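Local coordinates for protein geranyltranstransferase (Campylobacter jejuni, PDB 3NPK) that probably catalyses the condensation of geranyl diphosphate with isopentenyl diphosphate, giving farnesyl diphosphate and releasing pyrophosphate, at residues A[6-11]-A[61-66]; A[41-46]-A[71-76]; A[67-72]-A[180-185]. One frame throughout, in Å; residues are numbered along the deposited sequence.

Contact 1: residues A[6-11]-A[61-66]; sequences KELFIH and QALDVA
Leu63 is the first residue of 61-66 to reach across to helix 5-14, and it meets Leu8 and Phe9 there. Its side chain points at the other helix and crosses that of Leu8 at about a right angle. The two methyls of Leu63 sit against the outer half of Leu8: CD2 of Leu63 is 3.9 Å from CD2 of Leu8, and CD1 of Leu63 is 4.0 Å from CG of Leu8. CD2 of Leu63 also lies 4.2 Å from CD1 of Phe9. The backbone of Leu63 takes part too, since its carbonyl O lies in the plane of the Phe9 ring, at the edge, 4.0 Å from CE1 of Phe9.

Asp64 turns its side chain off to a different neighbour: OD1 is hydrogen-bonded to His12, further along helix 5-14. Next comes Val65, whose N makes a weak bond to Ala62 O at a kink in the helix; Val65 points away from helix 5-14 and packs on Met185 and Ile189 of helix 164-189.

Ala66 then offers its small CB to Phe9. CE1 of Phe9 is 3.7 Å from this methyl, at a slant that is neither over the face nor at the edge. CG of Phe9 stands opposite its own backbone N (chi1 -177°), and this carries the ring toward helix 59-80, against Leu63 and Ala66. The helix axes pass 10.4 Å apart and cross at -72°. The same ring packs on Leu67 and Glu70 of helix 59-80 and on Leu48 of helix 42-54, and meets His41 edge to face.

Apart from the Leu63 carbonyl at the ring edge and the Ala66 backbone near CZ, what meets here is hydrocarbon: between the two segments the hold is apolar burial around Phe9, and the Asp64-His12 bond supplies the polar link next to it.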
loop_
_atom_site.group_PDB
_atom_site.type_symbol
_atom_site.label_atom_id
_atom_site.label_comp_id
_atom_site.label_asym_id
_atom_site.label_seq_id
_atom_site.Cartn_x
_atom_site.Cartn_y
_atom_site.Cartn_z
ATOM N N LYS A 6 2.750 -17.882 -18.980
ATOM C CA LYS A 6 3.660 -18.066 -17.856
ATOM C C LYS A 6 4.997 -17.384 -18.144
ATOM O O LYS A 6 5.507 -16.599 -17.326
ATOM C CB LYS A 6 3.886 -19.555 -17.600
ATOM C CG LYS A 6 4.956 -19.859 -16.585
ATOM C CD LYS A 6 5.153 -21.368 -16.460
ATOM C CE LYS A 6 5.853 -21.728 -15.163
ATOM N NZ LYS A 6 7.192 -21.114 -15.073
ATOM N N GLU A 7 5.563 -17.688 -19.312
ATOM C CA GLU A 7 6.862 -17.138 -19.675
ATOM C C GLU A 7 6.770 -15.643 -19.978
ATOM O O GLU A 7 7.661 -14.870 -19.620
ATOM C CB GLU A 7 7.471 -17.906 -20.850
ATOM C CG GLU A 7 7.853 -19.332 -20.476
ATOM C CD GLU A 7 8.654 -19.406 -19.172
ATOM O OE1 GLU A 7 9.628 -18.629 -19.009
ATOM O OE2 GLU A 7 8.310 -20.244 -18.308
ATOM N N LEU A 8 5.672 -15.236 -20.612
ATOM C CA LEU A 8 5.446 -13.829 -20.896
ATOM C C LEU A 8 5.478 -13.023 -19.607
ATOM O O LEU A 8 6.143 -11.988 -19.522
ATOM C CB LEU A 8 4.107 -13.637 -21.599
ATOM C CG LEU A 8 3.760 -12.209 -22.016
ATOM C CD1 LEU A 8 4.615 -11.768 -23.189
ATOM C CD2 LEU A 8 2.283 -12.108 -22.374
ATOM N N PHE A 9 4.749 -13.486 -18.593
ATOM C CA PHE A 9 4.746 -12.772 -17.314
ATOM C C PHE A 9 6.110 -12.787 -16.578
ATOM O O PHE A 9 6.554 -11.763 -16.043
ATOM C CB PHE A 9 3.660 -13.267 -16.361
ATOM C CG PHE A 9 3.638 -12.482 -15.099
ATOM C CD1 PHE A 9 3.233 -11.147 -15.126
ATOM C CD2 PHE A 9 4.138 -13.011 -13.911
ATOM C CE1 PHE A 9 3.268 -10.362 -13.984
ATOM C CE2 PHE A 9 4.171 -12.235 -12.756
ATOM C CZ PHE A 9 3.728 -10.908 -12.789
ATOM N N ILE A 10 6.778 -13.935 -16.553
ATOM C CA ILE A 10 8.100 -13.978 -15.936
ATOM C C ILE A 10 9.059 -12.978 -16.594
ATOM O O ILE A 10 9.795 -12.269 -15.912
ATOM C CB ILE A 10 8.694 -15.385 -15.996
ATOM C CG1 ILE A 10 7.902 -16.305 -15.059
ATOM C CG2 ILE A 10 10.178 -15.356 -15.586
ATOM C CD1 ILE A 10 8.196 -17.770 -15.243
ATOM N N HIS A 11 9.051 -12.928 -17.922
ATOM C CA HIS A 11 9.910 -11.998 -18.639
ATOM C C HIS A 11 9.539 -10.550 -18.269
ATOM O O HIS A 11 10.413 -9.704 -18.058
ATOM C CB HIS A 11 9.771 -12.253 -20.140
ATOM C CG HIS A 11 10.640 -11.385 -20.992
ATOM N ND1 HIS A 11 11.976 -11.651 -21.208
ATOM C CD2 HIS A 11 10.357 -10.269 -21.705
ATOM C CE1 HIS A 11 12.482 -10.728 -22.008
ATOM N NE2 HIS A 11 11.519 -9.878 -22.323
ATOM N N GLN A 61 -0.695 -4.860 -22.305
ATOM C CA GLN A 61 -1.006 -3.759 -21.405
ATOM C C GLN A 61 -1.412 -4.303 -20.039
ATOM O O GLN A 61 -1.174 -3.657 -19.009
ATOM C CB GLN A 61 -2.136 -2.920 -22.007
ATOM C CG GLN A 61 -1.710 -2.206 -23.301
ATOM C CD GLN A 61 -1.960 -2.999 -24.579
ATOM O OE1 GLN A 61 -2.073 -4.222 -24.575
ATOM N NE2 GLN A 61 -2.016 -2.289 -25.695
ATOM N N ALA A 62 -2.013 -5.495 -20.038
ATOM C CA ALA A 62 -2.452 -6.143 -18.801
ATOM C C ALA A 62 -1.308 -6.647 -17.945
ATOM O O ALA A 62 -1.515 -6.934 -16.768
ATOM C CB ALA A 62 -3.411 -7.299 -19.112
ATOM N N LEU A 63 -0.128 -6.823 -18.536
ATOM C CA LEU A 63 0.983 -7.369 -17.777
ATOM C C LEU A 63 1.303 -6.519 -16.552
ATOM O O LEU A 63 1.672 -7.068 -15.510
ATOM C CB LEU A 63 2.227 -7.517 -18.661
ATOM C CG LEU A 63 2.138 -8.636 -19.699
ATOM C CD1 LEU A 63 3.210 -8.451 -20.767
ATOM C CD2 LEU A 63 2.208 -10.029 -19.085
ATOM N N ASP A 64 1.162 -5.196 -16.666
ATOM C CA ASP A 64 1.425 -4.307 -15.526
ATOM C C ASP A 64 0.402 -4.538 -14.413
ATOM O O ASP A 64 0.709 -4.365 -13.238
ATOM C CB ASP A 64 1.363 -2.831 -15.925
ATOM C CG ASP A 64 2.588 -2.362 -16.679
ATOM O OD1 ASP A 64 3.648 -3.030 -16.610
ATOM O OD2 ASP A 64 2.487 -1.294 -17.334
ATOM N N VAL A 65 -0.821 -4.915 -14.778
ATOM C CA VAL A 65 -1.854 -5.136 -13.767
ATOM C C VAL A 65 -1.565 -6.457 -13.057
ATOM O O VAL A 65 -1.678 -6.553 -11.828
ATOM C CB VAL A 65 -3.282 -5.125 -14.399
ATOM C CG1 VAL A 65 -4.345 -5.193 -13.315
ATOM C CG2 VAL A 65 -3.469 -3.870 -15.246
ATOM N N ALA A 66 -1.167 -7.471 -13.822
ATOM C CA ALA A 66 -0.708 -8.729 -13.238
ATOM C C ALA A 66 0.479 -8.485 -12.306
ATOM O O ALA A 66 0.582 -9.104 -11.233
ATOM C CB ALA A 66 -0.321 -9.721 -14.341
#

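Contact 2: residues A[41-46]-A[71-76]; sequences HFRAQL and FIHTYS. With PPV (pyrophosphate), chain C.
The pyrophosphate pocket of this all-helical isoprenoid synthase fold brings 41-46 and 71-76 together, through Arg43 and His73. Lys40 closes the Gly-Gly-Lys sequence just before helix 42-54, and Arg43 follows in the first turn of that helix, while helix 59-80 runs down to the first aspartate-rich motif. In prenyltransferases of this family a lysine, an arginine and a histidine so placed hold the diphosphate of isopentenyl diphosphate, and the bound pyrophosphate is consistent with that role.

The guanidinium of Arg43 lies flat on one face of the His73 imidazole. The group centres are 3.8 Å apart and the planes differ by only 13°. Arg43 gets there on a chain extended from CG to NE, and its CD passes 4.1 Å from CG of His73. On the histidine, CG opposite the backbone N swings the ring out from its helix to receive the guanidinium.

With one face against the ring, Arg43 uses its edge for the ligand: NH1 donates to O31 of the pyrophosphate at 3.1 Å, with an N-H...O angle of 160°, and O31 lies in the guanidinium plane. The stack thus helps set the rotation of the group while leaving its edge directed at the anion, whose charge probably makes the gathering of basic groups here easy to bear. Backbone N of Lys40 and NH2 of Arg92 add further bonds to the pyrophosphate. Arg92 is itself held by Thr74, a second-shell residue, through NH1 to OG1. Phe42 packs on Tyr282, another residue of the pocket.

One turn along the helix, Ser76 OG donates to the carbonyl O of His73 at 2.7 Å, lying 22° off the carbonyl plane.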
loop_
_atom_site.group_PDB
_atom_site.type_symbol
_atom_site.label_atom_id
_atom_site.label_comp_id
_atom_site.label_asym_id
_atom_site.label_seq_id
_atom_site.Cartn_x
_atom_site.Cartn_y
_atom_site.Cartn_z
ATOM N N HIS A 41 2.907 -17.588 -9.639
ATOM C CA HIS A 41 2.187 -16.495 -10.318
ATOM C C HIS A 41 0.760 -16.849 -10.663
ATOM O O HIS A 41 0.243 -16.405 -11.688
ATOM C CB HIS A 41 2.884 -16.040 -11.597
ATOM C CG HIS A 41 4.311 -15.661 -11.404
ATOM N ND1 HIS A 41 4.785 -15.037 -10.268
ATOM C CD2 HIS A 41 5.374 -15.814 -12.223
ATOM C CE1 HIS A 41 6.086 -14.833 -10.394
ATOM N NE2 HIS A 41 6.466 -15.294 -11.571
ATOM N N PHE A 42 0.129 -17.643 -9.810
ATOM C CA PHE A 42 -1.252 -18.079 -10.024
ATOM C C PHE A 42 -2.182 -16.872 -10.206
ATOM O O PHE A 42 -3.020 -16.852 -11.113
ATOM C CB PHE A 42 -1.676 -18.955 -8.827
ATOM C CG PHE A 42 -3.121 -19.379 -8.832
ATOM C CD1 PHE A 42 -3.605 -20.274 -9.785
ATOM C CD2 PHE A 42 -3.988 -18.926 -7.847
ATOM C CE1 PHE A 42 -4.942 -20.684 -9.758
ATOM C CE2 PHE A 42 -5.313 -19.329 -7.822
ATOM C CZ PHE A 42 -5.790 -20.202 -8.773
ATOM N N ARG A 43 -2.035 -15.859 -9.359
ATOM C CA ARG A 43 -2.929 -14.711 -9.452
ATOM C C ARG A 43 -2.717 -13.936 -10.757
ATOM O O ARG A 43 -3.686 -13.609 -11.467
ATOM C CB ARG A 43 -2.770 -13.820 -8.222
ATOM C CG ARG A 43 -3.217 -14.548 -6.958
ATOM C CD ARG A 43 -2.610 -13.996 -5.678
ATOM N NE ARG A 43 -2.969 -14.829 -4.524
ATOM C CZ ARG A 43 -2.384 -15.986 -4.207
ATOM N NH1 ARG A 43 -1.385 -16.459 -4.942
ATOM N NH2 ARG A 43 -2.792 -16.676 -3.138
ATOM N N ALA A 44 -1.463 -13.630 -11.076
ATOM C CA ALA A 44 -1.144 -13.037 -12.378
ATOM C C ALA A 44 -1.750 -13.848 -13.523
ATOM O O ALA A 44 -2.346 -13.289 -14.448
ATOM C CB ALA A 44 0.375 -12.936 -12.560
ATOM N N GLN A 45 -1.591 -15.167 -13.471
ATOM C CA GLN A 45 -2.062 -16.017 -14.567
ATOM C C GLN A 45 -3.584 -16.069 -14.695
ATOM O O GLN A 45 -4.116 -16.146 -15.818
ATOM C CB GLN A 45 -1.463 -17.422 -14.485
ATOM C CG GLN A 45 0.070 -17.425 -14.673
ATOM C CD GLN A 45 0.476 -16.719 -15.957
ATOM O OE1 GLN A 45 -0.223 -16.804 -16.963
ATOM N NE2 GLN A 45 1.593 -16.006 -15.923
ATOM N N LEU A 46 -4.295 -16.013 -13.570
ATOM C CA LEU A 46 -5.756 -15.906 -13.632
ATOM C C LEU A 46 -6.166 -14.638 -14.369
ATOM O O LEU A 46 -7.020 -14.676 -15.258
ATOM C CB LEU A 46 -6.364 -15.899 -12.231
ATOM C CG LEU A 46 -6.336 -17.229 -11.473
ATOM C CD1 LEU A 46 -6.802 -16.955 -10.060
ATOM C CD2 LEU A 46 -7.218 -18.271 -12.160
ATOM N N PHE A 71 3.014 -7.999 -6.852
ATOM C CA PHE A 71 3.677 -7.138 -5.860
ATOM C C PHE A 71 2.925 -7.222 -4.533
ATOM O O PHE A 71 3.544 -7.333 -3.472
ATOM C CB PHE A 71 3.737 -5.671 -6.310
ATOM C CG PHE A 71 4.824 -5.358 -7.331
ATOM C CD1 PHE A 71 5.618 -6.345 -7.897
ATOM C CD2 PHE A 71 5.014 -4.052 -7.734
ATOM C CE1 PHE A 71 6.601 -6.020 -8.839
ATOM C CE2 PHE A 71 5.979 -3.711 -8.673
ATOM C CZ PHE A 71 6.776 -4.701 -9.227
ATOM N N ILE A 72 1.597 -7.128 -4.582
ATOM C CA ILE A 72 0.799 -7.231 -3.364
ATOM C C ILE A 72 1.015 -8.585 -2.740
ATOM O O ILE A 72 1.229 -8.693 -1.538
ATOM C CB ILE A 72 -0.711 -7.080 -3.661
ATOM C CG1 ILE A 72 -1.021 -5.622 -4.008
ATOM C CG2 ILE A 72 -1.582 -7.629 -2.484
ATOM C CD1 ILE A 72 -0.824 -4.666 -2.845
ATOM N N HIS A 73 0.927 -9.629 -3.549
ATOM C CA HIS A 73 1.055 -10.969 -3.005
ATOM C C HIS A 73 2.428 -11.166 -2.350
ATOM O O HIS A 73 2.535 -11.697 -1.236
ATOM C CB HIS A 73 0.779 -11.994 -4.098
ATOM C CG HIS A 73 0.867 -13.401 -3.617
ATOM N ND1 HIS A 73 1.735 -14.325 -4.152
ATOM C CD2 HIS A 73 0.208 -14.029 -2.618
ATOM C CE1 HIS A 73 1.586 -15.477 -3.520
ATOM N NE2 HIS A 73 0.677 -15.318 -2.574
ATOM N N THR A 74 3.482 -10.748 -3.044
ATOM C CA THR A 74 4.826 -10.889 -2.488
ATOM C C THR A 74 5.010 -10.076 -1.206
ATOM O O THR A 74 5.609 -10.578 -0.236
ATOM C CB THR A 74 5.893 -10.543 -3.543
ATOM O OG1 THR A 74 5.866 -11.541 -4.565
ATOM C CG2 THR A 74 7.302 -10.498 -2.937
ATOM N N TYR A 75 4.505 -8.839 -1.177
ATOM C CA TYR A 75 4.627 -8.046 0.060
ATOM C C TYR A 75 3.963 -8.801 1.220
ATOM O O TYR A 75 4.503 -8.874 2.332
ATOM C CB TYR A 75 4.090 -6.604 -0.095
ATOM C CG TYR A 75 2.889 -6.260 0.782
ATOM C CD1 TYR A 75 3.022 -6.102 2.161
ATOM C CD2 TYR A 75 1.627 -6.070 0.220
ATOM C CE1 TYR A 75 1.937 -5.804 2.958
ATOM C CE2 TYR A 75 0.532 -5.749 1.012
ATOM C CZ TYR A 75 0.691 -5.632 2.376
ATOM O OH TYR A 75 -0.377 -5.338 3.193
ATOM N N SER A 76 2.821 -9.423 0.950
ATOM C CA SER A 76 2.085 -10.085 2.019
ATOM C C SER A 76 2.869 -11.270 2.561
ATOM O O SER A 76 2.847 -11.532 3.767
ATOM C CB SER A 76 0.678 -10.500 1.550
ATOM O OG SER A 76 0.683 -11.680 0.766
HETATM O O11 PPV C . 0.957 -18.904 -1.346
HETATM P P1 PPV C . 1.265 -19.400 -2.889
HETATM O O21 PPV C . 1.019 -21.017 -3.061
HETATM O O31 PPV C . 0.389 -18.704 -3.832
HETATM O OPP PPV C . 2.868 -19.131 -3.108
HETATM P P2 PPV C . 3.656 -18.591 -4.440
HETATM O O12 PPV C . 5.229 -18.663 -3.951
HETATM O O22 PPV C . 3.319 -17.024 -4.712
HETATM O O32 PPV C . 3.429 -19.453 -5.612
#

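Contact 3: residues A[67-72]-A[180-185]; sequences LALEFI and AAALKM
Leu69 spreads its two methyls over two residues of 180-185, one on Ala182 and one on Met185, the latter modelled as selenomethionine. CD1 of Leu69 touches CB of Ala182 at 3.7 Å and lies almost as close to the backbone, 3.8 Å from CA of the same alanine. At the alanine this branch therefore packs on CB and on the helix backbone together. The other branch of Leu69, CD2, rests 3.9 Å from SE of Met185. Leu69 and Met185 reach out from their own helices and slide past each other in opposite directions, so the contact is alongside and not end on.

The torsions explain the reach. Leu69 sets CG opposite its carbonyl carbon (chi1 -85°), which sends both methyls across the gap. Met185 is stretched out as far as SE and then bends at chi3 (80°), which brings its terminal methyl CE toward helix 59-80, against Val65 one turn before Leu69.

Helices 59-80 and 164-189 are two of the core helices of the all-alpha bundle typical of trans-prenyltransferases, and 67-72 meets 180-185 deep within it, more than a hundred residues apart in sequence.

Around this pair the neighbouring helices fill in. Leu47 of helix 42-54 touches both Leu69 and Met185, and helix 128-142 approaches too, with Leu138 against Leu69 and Thr137 against Met185. Next to Leu69 in sequence, Glu70 ties helix 59-80 to the start of helix 42-54, its carboxylate OE2 being hydrogen-bonded to the backbone N of Ala44.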
loop_
_atom_site.group_PDB
_atom_site.type_symbol
_atom_site.label_atom_id
_atom_site.label_comp_id
_atom_site.label_asym_id
_atom_site.label_seq_id
_atom_site.Cartn_x
_atom_site.Cartn_y
_atom_site.Cartn_z
ATOM N N LEU A 67 1.383 -7.595 -12.716
ATOM C CA LEU A 67 2.546 -7.262 -11.901
ATOM C C LEU A 67 2.127 -6.669 -10.551
ATOM O O LEU A 67 2.655 -7.059 -9.500
ATOM C CB LEU A 67 3.449 -6.282 -12.644
ATOM C CG LEU A 67 4.839 -6.085 -12.033
ATOM C CD1 LEU A 67 5.573 -7.419 -12.025
ATOM C CD2 LEU A 67 5.598 -5.057 -12.855
ATOM N N ALA A 68 1.167 -5.751 -10.575
ATOM C CA ALA A 68 0.655 -5.155 -9.342
ATOM C C ALA A 68 0.118 -6.230 -8.383
ATOM O O ALA A 68 0.375 -6.174 -7.167
ATOM C CB ALA A 68 -0.431 -4.144 -9.663
ATOM N N LEU A 69 -0.627 -7.199 -8.924
ATOM C CA LEU A 69 -1.145 -8.312 -8.126
ATOM C C LEU A 69 -0.030 -9.086 -7.455
ATOM O O LEU A 69 -0.121 -9.403 -6.262
ATOM C CB LEU A 69 -1.958 -9.274 -8.983
ATOM C CG LEU A 69 -3.418 -8.949 -9.212
ATOM C CD1 LEU A 69 -3.924 -9.832 -10.357
ATOM C CD2 LEU A 69 -4.222 -9.159 -7.934
ATOM N N GLU A 70 1.025 -9.383 -8.214
ATOM C CA GLU A 70 2.130 -10.150 -7.653
ATOM C C GLU A 70 2.971 -9.320 -6.668
ATOM O O GLU A 70 3.544 -9.882 -5.725
ATOM C CB GLU A 70 2.974 -10.782 -8.765
ATOM C CG GLU A 70 2.168 -11.810 -9.543
ATOM C CD GLU A 70 1.799 -13.075 -8.738
ATOM O OE1 GLU A 70 2.543 -13.487 -7.812
ATOM O OE2 GLU A 70 0.755 -13.677 -9.057
ATOM N N PHE A 71 3.014 -7.999 -6.852
ATOM C CA PHE A 71 3.677 -7.138 -5.860
ATOM C C PHE A 71 2.925 -7.222 -4.533
ATOM O O PHE A 71 3.544 -7.333 -3.472
ATOM C CB PHE A 71 3.737 -5.671 -6.310
ATOM C CG PHE A 71 4.824 -5.358 -7.331
ATOM C CD1 PHE A 71 5.618 -6.345 -7.897
ATOM C CD2 PHE A 71 5.014 -4.052 -7.734
ATOM C CE1 PHE A 71 6.601 -6.020 -8.839
ATOM C CE2 PHE A 71 5.979 -3.711 -8.673
ATOM C CZ PHE A 71 6.776 -4.701 -9.227
ATOM N N ILE A 72 1.597 -7.128 -4.582
ATOM C CA ILE A 72 0.799 -7.231 -3.364
ATOM C C ILE A 72 1.015 -8.585 -2.740
ATOM O O ILE A 72 1.229 -8.693 -1.538
ATOM C CB ILE A 72 -0.711 -7.080 -3.661
ATOM C CG1 ILE A 72 -1.021 -5.622 -4.008
ATOM C CG2 ILE A 72 -1.582 -7.629 -2.484
ATOM C CD1 ILE A 72 -0.824 -4.666 -2.845
ATOM N N ALA A 180 -10.189 -13.926 -6.161
ATOM C CA ALA A 180 -11.371 -13.374 -6.835
ATOM C C ALA A 180 -11.048 -12.035 -7.511
ATOM O O ALA A 180 -11.488 -11.753 -8.640
ATOM C CB ALA A 180 -12.520 -13.204 -5.828
ATOM N N ALA A 181 -10.275 -11.201 -6.826
ATOM C CA ALA A 181 -9.893 -9.907 -7.393
ATOM C C ALA A 181 -9.080 -10.071 -8.678
ATOM O O ALA A 181 -9.251 -9.312 -9.619
ATOM C CB ALA A 181 -9.099 -9.084 -6.373
ATOM N N ALA A 182 -8.190 -11.059 -8.721
ATOM C CA ALA A 182 -7.387 -11.261 -9.919
ATOM C C ALA A 182 -8.286 -11.524 -11.120
ATOM O O ALA A 182 -8.097 -10.947 -12.198
ATOM C CB ALA A 182 -6.433 -12.418 -9.716
ATOM N N LEU A 183 -9.264 -12.409 -10.939
ATOM C CA LEU A 183 -10.222 -12.710 -12.005
ATOM C C LEU A 183 -11.055 -11.477 -12.363
ATOM O O LEU A 183 -11.205 -11.155 -13.546
ATOM C CB LEU A 183 -11.135 -13.861 -11.590
ATOM C CG LEU A 183 -10.424 -15.211 -11.561
ATOM C CD1 LEU A 183 -11.209 -16.253 -10.742
ATOM C CD2 LEU A 183 -10.157 -15.724 -12.992
ATOM N N LYS A 184 -11.582 -10.780 -11.351
ATOM C CA LYS A 184 -12.430 -9.611 -11.614
ATOM C C LYS A 184 -11.641 -8.502 -12.323
ATOM O O LYS A 184 -12.154 -7.832 -13.212
ATOM C CB LYS A 184 -13.051 -9.061 -10.324
ATOM C CG LYS A 184 -14.062 -7.929 -10.600
ATOM C CD LYS A 184 -14.792 -7.477 -9.375
ATOM C CE LYS A 184 -15.814 -6.389 -9.762
ATOM N NZ LYS A 184 -16.532 -5.823 -8.607
HETATM N N MSE A 185 -10.387 -8.322 -11.934
HETATM C CA MSE A 185 -9.543 -7.325 -12.576
HETATM C C MSE A 185 -9.317 -7.651 -14.065
HETATM O O MSE A 185 -9.286 -6.745 -14.913
HETATM C CB MSE A 185 -8.221 -7.203 -11.817
HETATM C CG MSE A 185 -8.447 -6.525 -10.470
HETATM SE SE MSE A 185 -6.940 -6.621 -9.250
HETATM C CE MSE A 185 -5.871 -5.179 -10.003
#

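In the fold
Helix 59-80 takes part in all three contacts, meeting helix 5-14 first, then helix 164-189, and finally helix 42-54 at the pyrophosphate. Contacts 2 and 3 have centres about 6 Å apart and share Phe71 and Ile72; contact 1 is centred about 11 Å from each. Between contacts 2 and 3, Glu70 OE2 probably accepts a hydrogen bond from Ala44 N at 3.0 Å, and Ala182 CB packs 3.5 Å from Arg43 O. Contact 1 joins contact 2 where Phe9 CD2 meets His41 CD2 at 3.5 Å. Contact 2 alone touches the ligand; the side chain of Phe9 is about 9 Å from the pyrophosphate, and the side chain of Leu69 is about 10 Å from the pyrophosphate.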